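Local coordinates for protein ATP phosphoribosyltransferase regulatory subunit (Thermotoga maritima, PDB 1USY) that is probably required for the first step of histidine biosynthesis and may allow histidine to regulate ATP phosphoribosyltransferase activity by feedback, at residues F12-T17 against V73-D77; Y91-K97 against V264-L270; I129-V134 against V201-L205; Y234-T240 against A251-T257. All coordinates share one frame; numbering follows the deposited sequence.

The four contacts form a row across the large mixed sheet of the class-II synthetase-like fold. Interaction 1 packs helix 6-16 on strand 71-83, interaction 2 pairs strands 86-98 and 262-269, interaction 4 pairs strands 237-243 and 248-257, and interaction 3 sets helix 199-215 beside strand 125-131. Centres of successive contacts in the order 1, 2, 4, 3 lie about 9, 11 and 10 Å apart, and those of interactions 1 and 3 about 27 Å. Along the chain, interaction 1 closes first; the segments of interactions 3 and 4 then fall within the span between those of interaction 2. Sequence-distant pieces are thereby gathered into one sheet.

Interaction 1: residues F12-T17 against V73-D77; sequences FYSKAT and VWYAD
Tyr13, which lies against Trp74, has its backbone carbonyl bonded by Thr17 at the end of the helix: the amide Thr17 N donates to Tyr13 O at 2.9 Å. The hydroxyl Thr17 OG1 also lies close to Tyr13 O, but this bond is doubtful as modelled. Thr17 CG2 faces the indole, 3.5 Å from Trp74 NE1. No hydrogen bond crosses the contact; the indole of Trp74 carries it. Its CG sits between the backbone N and the carbonyl carbon (chi1 71°), which leaves the ring system standing up from the strand into the flank of the helix. Tyr13 CB lies over one face of the six-membered ring, 4.2 Å from its centroid, in a CH-pi contact. The phenol ring runs obliquely to the indole, the planes 49° apart, with CD1 beside Trp74 CZ2. Nearer the backbone, Ala16 CB rests 3.9 Å from Trp74 CB. At Trp74 CB, Phe12 sends CE2 to within 4.1 Å of that carbon and also approaches Tyr75 O; the two side chains run past one another from opposing ends. Phe12 continues onto Ile112 and Ile113 of helix 103-120, while Phe6 of the second subunit meets the indole edge-to-face and also reaches the Tyr13 ring. A helix laid nearly antiparallel to a sheet strand (173°) and shared with a neighbouring subunit is consistent with the motif 1 region of class-II aminoacyl-tRNA synthetases, where the dimer interface forms.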
# COMPACT_ATOMS: atom_id res chain seq x y z
N PHE B 12 -10.65 25.12 -27.72
CA PHE B 12 -9.50 24.31 -28.09
C PHE B 12 -9.93 23.08 -28.88
O PHE B 12 -9.31 22.73 -29.85
CB PHE B 12 -8.73 23.86 -26.83
CG PHE B 12 -7.52 23.04 -27.13
CD1 PHE B 12 -6.34 23.65 -27.59
CD2 PHE B 12 -7.53 21.66 -26.94
CE1 PHE B 12 -5.22 22.89 -27.89
CE2 PHE B 12 -6.40 20.87 -27.21
CZ PHE B 12 -5.24 21.49 -27.70
N TYR B 13 -11.01 22.46 -28.41
CA TYR B 13 -11.70 21.37 -29.08
C TYR B 13 -12.19 21.78 -30.48
O TYR B 13 -12.17 20.97 -31.40
CB TYR B 13 -12.89 20.91 -28.20
CG TYR B 13 -14.02 20.24 -28.96
CD1 TYR B 13 -13.83 18.99 -29.58
CD2 TYR B 13 -15.27 20.85 -29.07
CE1 TYR B 13 -14.84 18.38 -30.30
CE2 TYR B 13 -16.30 20.23 -29.79
CZ TYR B 13 -16.07 18.99 -30.40
OH TYR B 13 -17.08 18.35 -31.11
N SER B 14 -12.65 23.02 -30.65
CA SER B 14 -13.02 23.51 -31.99
C SER B 14 -11.81 23.69 -32.87
O SER B 14 -11.84 23.29 -34.03
CB SER B 14 -13.85 24.79 -31.94
OG SER B 14 -14.86 24.66 -30.96
N LYS B 15 -10.76 24.28 -32.34
CA LYS B 15 -9.54 24.43 -33.11
C LYS B 15 -9.03 23.08 -33.58
O LYS B 15 -8.67 22.94 -34.75
CB LYS B 15 -8.47 25.16 -32.32
CG LYS B 15 -8.84 26.58 -32.00
CD LYS B 15 -7.86 27.19 -31.00
CE LYS B 15 -8.45 28.39 -30.28
NZ LYS B 15 -9.25 29.26 -31.19
N ALA B 16 -9.03 22.09 -32.67
CA ALA B 16 -8.50 20.76 -32.97
C ALA B 16 -9.36 19.92 -33.93
O ALA B 16 -8.82 19.35 -34.89
CB ALA B 16 -8.22 20.01 -31.70
N THR B 17 -10.66 19.82 -33.65
CA THR B 17 -11.55 19.00 -34.46
C THR B 17 -11.95 19.84 -35.65
O THR B 17 -13.11 20.21 -35.79
CB THR B 17 -12.85 18.49 -33.67
OG1 THR B 17 -13.32 19.49 -32.76
CG2 THR B 17 -12.57 17.24 -32.72
N VAL B 73 -4.77 12.91 -32.11
CA VAL B 73 -5.69 13.18 -31.00
C VAL B 73 -5.49 14.50 -30.30
O VAL B 73 -4.40 15.07 -30.34
CB VAL B 73 -5.63 12.08 -29.90
CG1 VAL B 73 -6.09 10.74 -30.46
CG2 VAL B 73 -4.23 12.01 -29.24
N TRP B 74 -6.55 14.99 -29.67
CA TRP B 74 -6.47 16.07 -28.69
C TRP B 74 -6.98 15.55 -27.38
O TRP B 74 -7.83 14.65 -27.34
CB TRP B 74 -7.26 17.31 -29.12
CG TRP B 74 -8.72 17.14 -29.08
CD1 TRP B 74 -9.52 16.69 -30.09
CD2 TRP B 74 -9.58 17.41 -27.98
NE1 TRP B 74 -10.84 16.66 -29.68
CE2 TRP B 74 -10.90 17.09 -28.39
CE3 TRP B 74 -9.37 17.88 -26.68
CZ2 TRP B 74 -12.01 17.23 -27.54
CZ3 TRP B 74 -10.47 17.99 -25.83
CH2 TRP B 74 -11.77 17.67 -26.26
N TYR B 75 -6.45 16.09 -26.29
CA TYR B 75 -6.91 15.73 -24.95
C TYR B 75 -7.13 16.97 -24.09
O TYR B 75 -6.78 18.10 -24.50
CB TYR B 75 -5.92 14.76 -24.30
CG TYR B 75 -4.51 15.28 -24.26
CD1 TYR B 75 -4.10 16.15 -23.24
CD2 TYR B 75 -3.59 14.92 -25.24
CE1 TYR B 75 -2.81 16.64 -23.21
CE2 TYR B 75 -2.28 15.41 -25.20
CZ TYR B 75 -1.91 16.27 -24.17
OH TYR B 75 -0.63 16.77 -24.10
N ALA B 76 -7.72 16.74 -22.90
CA ALA B 76 -8.07 17.72 -21.89
C ALA B 76 -8.34 17.03 -20.55
O ALA B 76 -9.48 16.60 -20.25
CB ALA B 76 -9.34 18.56 -22.31
N ASP B 77 -7.29 16.91 -19.75
CA ASP B 77 -7.37 16.28 -18.45
C ASP B 77 -6.20 16.65 -17.53
O ASP B 77 -5.27 17.40 -17.88
CB ASP B 77 -7.43 14.77 -18.63
CG ASP B 77 -8.39 14.08 -17.64
OD1 ASP B 77 -8.94 13.04 -18.03
OD2 ASP B 77 -8.66 14.48 -16.47

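Interaction 2: residues Y91-K97 against V264-L270; sequences YQLGLEK and VGGSIFL
Leu93 and Ile268 face each other across a hydrogen-bonded antiparallel pair, with Leu93 CB 4.2 Å from Ile268 CB, and form the apolar centre of the contact. Leu95 and Val264 emerge on the same face of the sheet, which is covered by helices 6-16 and 103-120. At the end of the pairing Tyr91 and Leu270 run alongside each other, CD2 of the tyrosine 4.2 Å from CD1 of the leucine. The backbones beneath are stitched by reciprocal bonds at the Leu93-Ile268, Leu95-Gly266 and Lys97-Val264 pairs, among them Leu93 N to Ile268 O at 2.8 Å and Lys97 N to Val264 O at 2.9 Å. The other face carries the polar side chains Gln92, Glu96 and Ser267, with Phe269 among them. Gln92, extended beyond CG, lifts its amide from the sheet beside Ser267 and Phe269, and Ser267 OG donates to Gln92 OE1 at 2.6 Å from 45° above the carbonyl plane. The amide nitrogen lies at the edge of the Phe269 ring, a packing contact: Gln92 NE2 is 3.5 Å from CE1, with amide and ring planes 86° apart. Ser267 OG is also bonded to Tyr75 OH of strand 71-83, on the far side of strand 86-98. Glu96, bent at chi2 (57°), folds across Gly265 and fills the place where a side chain there would lie; its OE1 is 3.2 Å from Gly265 CA and is held by Tyr256 OH. Glycine thus lets a buried carboxylate lie flat against the sheet, and the pairing separates a hydrophobic, helix-covered side from one mixing linked polar groups with Phe269.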
# COMPACT_ATOMS: atom_id res chain seq x y z
N TYR B 91 -4.03 20.76 -14.93
CA TYR B 91 -5.01 20.48 -15.98
C TYR B 91 -4.45 20.90 -17.34
O TYR B 91 -4.08 22.06 -17.55
CB TYR B 91 -6.30 21.25 -15.71
CG TYR B 91 -7.45 20.79 -16.61
CD1 TYR B 91 -8.35 19.80 -16.16
CD2 TYR B 91 -7.61 21.35 -17.88
CE1 TYR B 91 -9.40 19.38 -16.99
CE2 TYR B 91 -8.66 20.93 -18.71
CZ TYR B 91 -9.55 19.94 -18.26
OH TYR B 91 -10.57 19.54 -19.07
N GLN B 92 -4.35 19.95 -18.28
CA GLN B 92 -3.67 20.20 -19.55
C GLN B 92 -4.54 20.07 -20.79
O GLN B 92 -5.44 19.21 -20.86
CB GLN B 92 -2.51 19.23 -19.72
CG GLN B 92 -1.23 19.73 -19.13
CD GLN B 92 -0.07 18.78 -19.38
OE1 GLN B 92 0.02 18.19 -20.46
NE2 GLN B 92 0.78 18.62 -18.38
N LEU B 93 -4.26 20.92 -21.77
CA LEU B 93 -4.85 20.76 -23.09
C LEU B 93 -3.75 20.34 -24.03
O LEU B 93 -2.69 20.90 -23.98
CB LEU B 93 -5.48 22.06 -23.60
CG LEU B 93 -6.59 22.64 -22.72
CD1 LEU B 93 -7.31 23.85 -23.37
CD2 LEU B 93 -7.59 21.56 -22.36
N GLY B 94 -3.99 19.36 -24.89
CA GLY B 94 -2.94 18.96 -25.81
C GLY B 94 -3.25 18.20 -27.07
O GLY B 94 -4.38 17.75 -27.31
N LEU B 95 -2.24 18.08 -27.91
CA LEU B 95 -2.37 17.42 -29.20
C LEU B 95 -1.27 16.40 -29.30
O LEU B 95 -0.26 16.47 -28.61
CB LEU B 95 -2.27 18.40 -30.36
CG LEU B 95 -3.04 19.71 -30.28
CD1 LEU B 95 -2.55 20.73 -31.36
CD2 LEU B 95 -4.54 19.43 -30.40
N GLU B 96 -1.47 15.45 -30.19
CA GLU B 96 -0.54 14.39 -30.43
C GLU B 96 -0.81 13.87 -31.86
O GLU B 96 -1.92 13.41 -32.15
CB GLU B 96 -0.80 13.33 -29.37
CG GLU B 96 0.43 12.69 -28.79
CD GLU B 96 1.40 13.68 -28.17
OE1 GLU B 96 2.47 13.85 -28.77
OE2 GLU B 96 1.11 14.25 -27.09
N LYS B 97 0.17 13.99 -32.75
CA LYS B 97 0.11 13.36 -34.09
C LYS B 97 1.26 12.36 -34.31
O LYS B 97 2.43 12.72 -34.33
CB LYS B 97 0.10 14.40 -35.20
CG LYS B 97 0.49 13.86 -36.55
CD LYS B 97 -0.64 13.79 -37.57
CE LYS B 97 -0.08 13.17 -38.88
NZ LYS B 97 -1.01 13.06 -40.02
N VAL B 264 4.80 14.34 -33.07
CA VAL B 264 4.87 15.68 -32.48
C VAL B 264 3.70 15.81 -31.54
O VAL B 264 2.64 15.20 -31.75
CB VAL B 264 4.55 16.82 -33.47
CG1 VAL B 264 5.44 18.06 -33.23
CG2 VAL B 264 4.46 16.36 -34.89
N GLY B 265 3.86 16.69 -30.57
CA GLY B 265 2.83 16.93 -29.60
C GLY B 265 3.08 18.24 -28.94
O GLY B 265 4.16 18.80 -29.07
N GLY B 266 2.08 18.72 -28.22
CA GLY B 266 2.10 20.00 -27.58
C GLY B 266 1.05 19.94 -26.51
O GLY B 266 0.07 19.24 -26.65
N SER B 267 1.28 20.74 -25.47
CA SER B 267 0.49 20.77 -24.27
C SER B 267 0.29 22.22 -23.91
O SER B 267 1.21 23.05 -24.07
CB SER B 267 1.30 20.15 -23.12
OG SER B 267 0.83 18.86 -22.81
N ILE B 268 -0.87 22.53 -23.36
CA ILE B 268 -1.05 23.78 -22.68
C ILE B 268 -1.41 23.56 -21.22
O ILE B 268 -2.21 22.66 -20.89
CB ILE B 268 -2.14 24.59 -23.32
CG1 ILE B 268 -1.71 25.09 -24.68
CG2 ILE B 268 -2.54 25.76 -22.40
CD1 ILE B 268 -2.87 25.43 -25.52
N PHE B 269 -0.85 24.41 -20.36
CA PHE B 269 -1.17 24.44 -18.93
C PHE B 269 -2.18 25.53 -18.50
O PHE B 269 -1.85 26.72 -18.50
CB PHE B 269 0.13 24.54 -18.13
CG PHE B 269 1.28 23.76 -18.72
CD1 PHE B 269 1.28 22.36 -18.72
CD2 PHE B 269 2.39 24.43 -19.29
CE1 PHE B 269 2.36 21.60 -19.27
CE2 PHE B 269 3.49 23.72 -19.84
CZ PHE B 269 3.46 22.27 -19.84
N LEU B 270 -3.42 25.15 -18.20
CA LEU B 270 -4.29 26.11 -17.52
C LEU B 270 -4.02 25.86 -16.05
O LEU B 270 -4.02 26.77 -15.24
CB LEU B 270 -5.76 25.83 -17.80
CG LEU B 270 -6.39 25.58 -19.16
CD1 LEU B 270 -7.84 25.40 -18.86
CD2 LEU B 270 -6.18 26.73 -20.19

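Interaction 3: residues I129-V134 against V201-L205; sequences IGHTGV and VREDL
Strand 129-131 and helix 201-205 run nearly antiparallel, at 160°, with their axes 9.1 Å apart, and His131 bridges the gap between them. Its CG is anti to the backbone N (chi1 -161°), which carries the imidazole out to the helix. Val201 covers one face of the ring: CG1 makes a CH-pi contact 4.2 Å from the centroid, and CG2 reaches His131 CD2 at 3.6 Å. The same CG2 lies 3.6 Å from Gly133 O, and the absence of a side chain at Gly133 gives this methyl its place. One helical turn on, Asp204 meets the imidazole at its edge, OD1 3.2 Å from CE1, with carboxylate and ring planes 35° apart. Two residues earlier in the strand, Ile129 CG2 packs on Leu205 CD2 at 3.5 Å. On the sheet side, His131 also touches Leu237. An alanine at His131 would remove the ring, and is likely to leave a gap beneath Val201 and Asp204 OD1 without its edge contact. No hydrogen bond joins the segments, so adhesion is mainly apolar; the Asp204 carboxylate probably adds a weak electrostatic attraction for the polarised C-H at the imidazole edge.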
# COMPACT_ATOMS: atom_id res chain seq x y z
N ILE B 129 11.47 28.92 -29.64
CA ILE B 129 11.70 27.72 -30.47
C ILE B 129 13.12 27.20 -30.29
O ILE B 129 14.07 27.95 -30.12
CB ILE B 129 11.48 28.00 -31.98
CG1 ILE B 129 10.09 28.59 -32.27
CG2 ILE B 129 11.75 26.72 -32.81
CD1 ILE B 129 9.00 27.53 -32.50
N GLY B 130 13.26 25.90 -30.36
CA GLY B 130 14.54 25.27 -30.17
C GLY B 130 14.61 24.09 -31.12
O GLY B 130 13.65 23.75 -31.80
N HIS B 131 15.77 23.46 -31.15
CA HIS B 131 15.94 22.29 -31.95
C HIS B 131 17.01 21.44 -31.36
O HIS B 131 18.11 21.88 -31.05
CB HIS B 131 16.34 22.66 -33.36
CG HIS B 131 16.12 21.58 -34.36
ND1 HIS B 131 15.07 21.61 -35.25
CD2 HIS B 131 16.81 20.45 -34.62
CE1 HIS B 131 15.14 20.56 -36.04
NE2 HIS B 131 16.17 19.83 -35.67
N THR B 132 16.66 20.18 -31.22
CA THR B 132 17.46 19.24 -30.49
C THR B 132 18.65 18.77 -31.35
O THR B 132 19.62 18.24 -30.82
CB THR B 132 16.51 18.12 -30.13
OG1 THR B 132 16.90 17.49 -28.92
CG2 THR B 132 16.52 17.04 -31.15
N GLY B 133 18.58 19.00 -32.66
CA GLY B 133 19.62 18.56 -33.59
C GLY B 133 20.89 19.40 -33.55
O GLY B 133 21.82 19.17 -34.30
N VAL B 134 20.94 20.37 -32.66
CA VAL B 134 22.11 21.23 -32.52
C VAL B 134 23.26 20.59 -31.71
O VAL B 134 24.43 20.92 -31.92
CB VAL B 134 21.70 22.64 -31.94
CG1 VAL B 134 20.97 22.52 -30.62
CG2 VAL B 134 22.91 23.52 -31.75
N VAL B 201 18.73 21.47 -39.51
CA VAL B 201 18.32 22.19 -38.29
C VAL B 201 17.86 23.62 -38.64
O VAL B 201 16.76 24.06 -38.27
CB VAL B 201 19.47 22.18 -37.24
CG1 VAL B 201 19.21 23.10 -36.07
CG2 VAL B 201 19.70 20.76 -36.75
N ARG B 202 18.70 24.31 -39.41
CA ARG B 202 18.42 25.68 -39.85
C ARG B 202 17.14 25.83 -40.71
O ARG B 202 16.37 26.76 -40.48
CB ARG B 202 19.64 26.25 -40.57
CG ARG B 202 19.65 27.79 -40.74
CD ARG B 202 20.49 28.27 -41.94
NE ARG B 202 21.83 27.67 -41.93
CZ ARG B 202 22.81 28.05 -41.09
NH1 ARG B 202 22.60 29.02 -40.21
NH2 ARG B 202 23.99 27.46 -41.13
N GLU B 203 16.90 24.92 -41.66
CA GLU B 203 15.66 24.93 -42.45
C GLU B 203 14.41 24.76 -41.58
O GLU B 203 13.37 25.42 -41.79
CB GLU B 203 15.66 23.84 -43.51
CG GLU B 203 17.01 23.51 -44.10
CD GLU B 203 17.56 24.65 -44.93
OE1 GLU B 203 18.48 25.34 -44.43
OE2 GLU B 203 17.08 24.86 -46.07
N ASP B 204 14.51 23.85 -40.62
CA ASP B 204 13.44 23.63 -39.65
C ASP B 204 13.16 24.86 -38.78
O ASP B 204 12.00 25.28 -38.68
CB ASP B 204 13.77 22.43 -38.78
CG ASP B 204 13.42 21.14 -39.46
OD1 ASP B 204 13.73 20.06 -38.92
OD2 ASP B 204 12.83 21.14 -40.57
N LEU B 205 14.19 25.43 -38.17
CA LEU B 205 14.01 26.66 -37.40
C LEU B 205 13.41 27.81 -38.28
O LEU B 205 12.47 28.47 -37.86
CB LEU B 205 15.34 27.10 -36.75
CG LEU B 205 15.76 26.22 -35.57
CD1 LEU B 205 17.22 26.39 -35.23
CD2 LEU B 205 14.91 26.55 -34.36

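Interaction 4: residues Y234-T240 against A251-T257; sequences YCGLIFT and AAGGEYT
Glu255 is the polar hub where segments 234-240 and 251-257 meet, using its main chain and its carboxylate together. Cys235 N donates to Glu255 O at 2.7 Å in an almost straight bond (175°), while Glu255 N donates to Leu237 O at 2.8 Å. Glu255 O is taken by Cys235 N, and Leu237 N donates to the side chain instead: it meets Glu255 OE2 at 2.9 Å from above the carboxylate plane. The acid reaches this amide because its chain is extended beyond CG (chi2 175°), passing Gly236, whose bare CA leaves room for OE2. The other oxygen, OE1, is held by Ser106 OG. A leucine in place of Glu255 would probably leave Leu237 N and Ser106 without their carboxylate partner. Farther along, regular pairing resumes, with Phe239 N bonded to Gly253 O at 3.3 Å and Gly253 N to Phe239 O at 3.1 Å. The Phe239 ring lies with one face over the Ala252-Gly253 peptide. Beside the straight bond, Glu255 O also lies at the edge of the Tyr234 ring, whose CE1 comes 3.4 Å from Gly254 CA. The two strands form an antiparallel beta hairpin, irregular at its open end around Gly236 and Glu255, in the middle of the class-II synthetase-like sheet.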
# COMPACT_ATOMS: atom_id res chain seq x y z
N TYR B 234 13.29 14.52 -26.56
CA TYR B 234 12.75 15.08 -27.79
C TYR B 234 13.73 14.84 -28.93
O TYR B 234 14.89 14.49 -28.70
CB TYR B 234 12.50 16.58 -27.62
CG TYR B 234 11.20 16.95 -26.99
CD1 TYR B 234 10.00 16.85 -27.71
CD2 TYR B 234 11.15 17.46 -25.68
CE1 TYR B 234 8.79 17.19 -27.13
CE2 TYR B 234 9.94 17.83 -25.09
CZ TYR B 234 8.76 17.69 -25.82
OH TYR B 234 7.55 18.07 -25.26
N CYS B 235 13.25 14.99 -30.16
CA CYS B 235 14.08 14.75 -31.34
C CYS B 235 13.66 15.57 -32.57
O CYS B 235 12.88 15.12 -33.43
CB CYS B 235 14.11 13.28 -31.67
SG CYS B 235 15.52 12.96 -32.72
N GLY B 236 14.18 16.78 -32.65
CA GLY B 236 13.78 17.72 -33.68
C GLY B 236 13.35 18.99 -32.99
O GLY B 236 13.85 19.29 -31.90
N LEU B 237 12.44 19.74 -33.60
CA LEU B 237 12.13 21.02 -32.99
C LEU B 237 11.28 20.99 -31.72
O LEU B 237 10.42 20.17 -31.53
CB LEU B 237 11.74 22.11 -33.98
CG LEU B 237 10.58 21.95 -34.92
CD1 LEU B 237 9.76 23.26 -34.90
CD2 LEU B 237 11.09 21.62 -36.33
N ILE B 238 11.57 21.94 -30.86
CA ILE B 238 11.04 22.00 -29.53
C ILE B 238 10.48 23.41 -29.33
O ILE B 238 11.01 24.38 -29.87
CB ILE B 238 12.22 21.66 -28.58
CG1 ILE B 238 12.28 20.15 -28.39
CG2 ILE B 238 12.18 22.43 -27.26
CD1 ILE B 238 13.61 19.57 -28.75
N PHE B 239 9.41 23.54 -28.57
CA PHE B 239 8.88 24.86 -28.31
C PHE B 239 8.39 24.99 -26.84
O PHE B 239 7.91 24.03 -26.25
CB PHE B 239 7.76 25.20 -29.30
CG PHE B 239 6.46 24.51 -28.98
CD1 PHE B 239 5.52 25.11 -28.15
CD2 PHE B 239 6.18 23.26 -29.49
CE1 PHE B 239 4.34 24.49 -27.86
CE2 PHE B 239 5.01 22.66 -29.20
CZ PHE B 239 4.08 23.27 -28.39
N THR B 240 8.58 26.18 -26.27
CA THR B 240 7.98 26.55 -25.00
C THR B 240 7.21 27.87 -25.18
O THR B 240 7.51 28.66 -26.07
CB THR B 240 9.07 26.67 -23.93
OG1 THR B 240 10.14 27.49 -24.43
CG2 THR B 240 9.76 25.30 -23.72
N ALA B 251 2.86 26.68 -22.10
CA ALA B 251 2.70 25.67 -23.12
C ALA B 251 4.08 25.10 -23.45
O ALA B 251 5.07 25.77 -23.22
CB ALA B 251 2.05 26.29 -24.36
N ALA B 252 4.15 23.87 -23.92
CA ALA B 252 5.42 23.20 -24.28
C ALA B 252 5.05 22.01 -25.11
O ALA B 252 4.03 21.37 -24.83
CB ALA B 252 6.21 22.75 -23.07
N GLY B 253 5.88 21.74 -26.13
CA GLY B 253 5.70 20.63 -27.03
C GLY B 253 6.94 20.33 -27.84
O GLY B 253 8.01 20.79 -27.49
N GLY B 254 6.81 19.52 -28.89
CA GLY B 254 7.95 19.22 -29.74
C GLY B 254 7.91 17.95 -30.54
O GLY B 254 7.04 17.12 -30.37
N GLU B 255 8.88 17.81 -31.43
CA GLU B 255 9.08 16.58 -32.18
C GLU B 255 9.84 15.54 -31.34
O GLU B 255 10.72 15.89 -30.54
CB GLU B 255 9.83 16.89 -33.46
CG GLU B 255 9.02 17.72 -34.44
CD GLU B 255 9.80 18.16 -35.69
OE1 GLU B 255 9.15 18.48 -36.70
OE2 GLU B 255 11.05 18.23 -35.66
N TYR B 256 9.49 14.27 -31.54
CA TYR B 256 10.09 13.16 -30.80
C TYR B 256 10.11 11.91 -31.64
O TYR B 256 9.34 11.77 -32.60
CB TYR B 256 9.33 12.88 -29.50
CG TYR B 256 7.84 12.69 -29.70
CD1 TYR B 256 7.30 11.41 -29.90
CD2 TYR B 256 6.96 13.78 -29.69
CE1 TYR B 256 5.93 11.23 -30.09
CE2 TYR B 256 5.58 13.61 -29.89
CZ TYR B 256 5.08 12.31 -30.08
OH TYR B 256 3.74 12.08 -30.25
N THR B 257 10.98 10.98 -31.24
CA THR B 257 11.08 9.66 -31.85
C THR B 257 10.87 8.55 -30.80
O THR B 257 11.51 8.57 -29.74
CB THR B 257 12.46 9.51 -32.50
OG1 THR B 257 12.56 10.45 -33.57
CG2 THR B 257 12.59 8.19 -33.22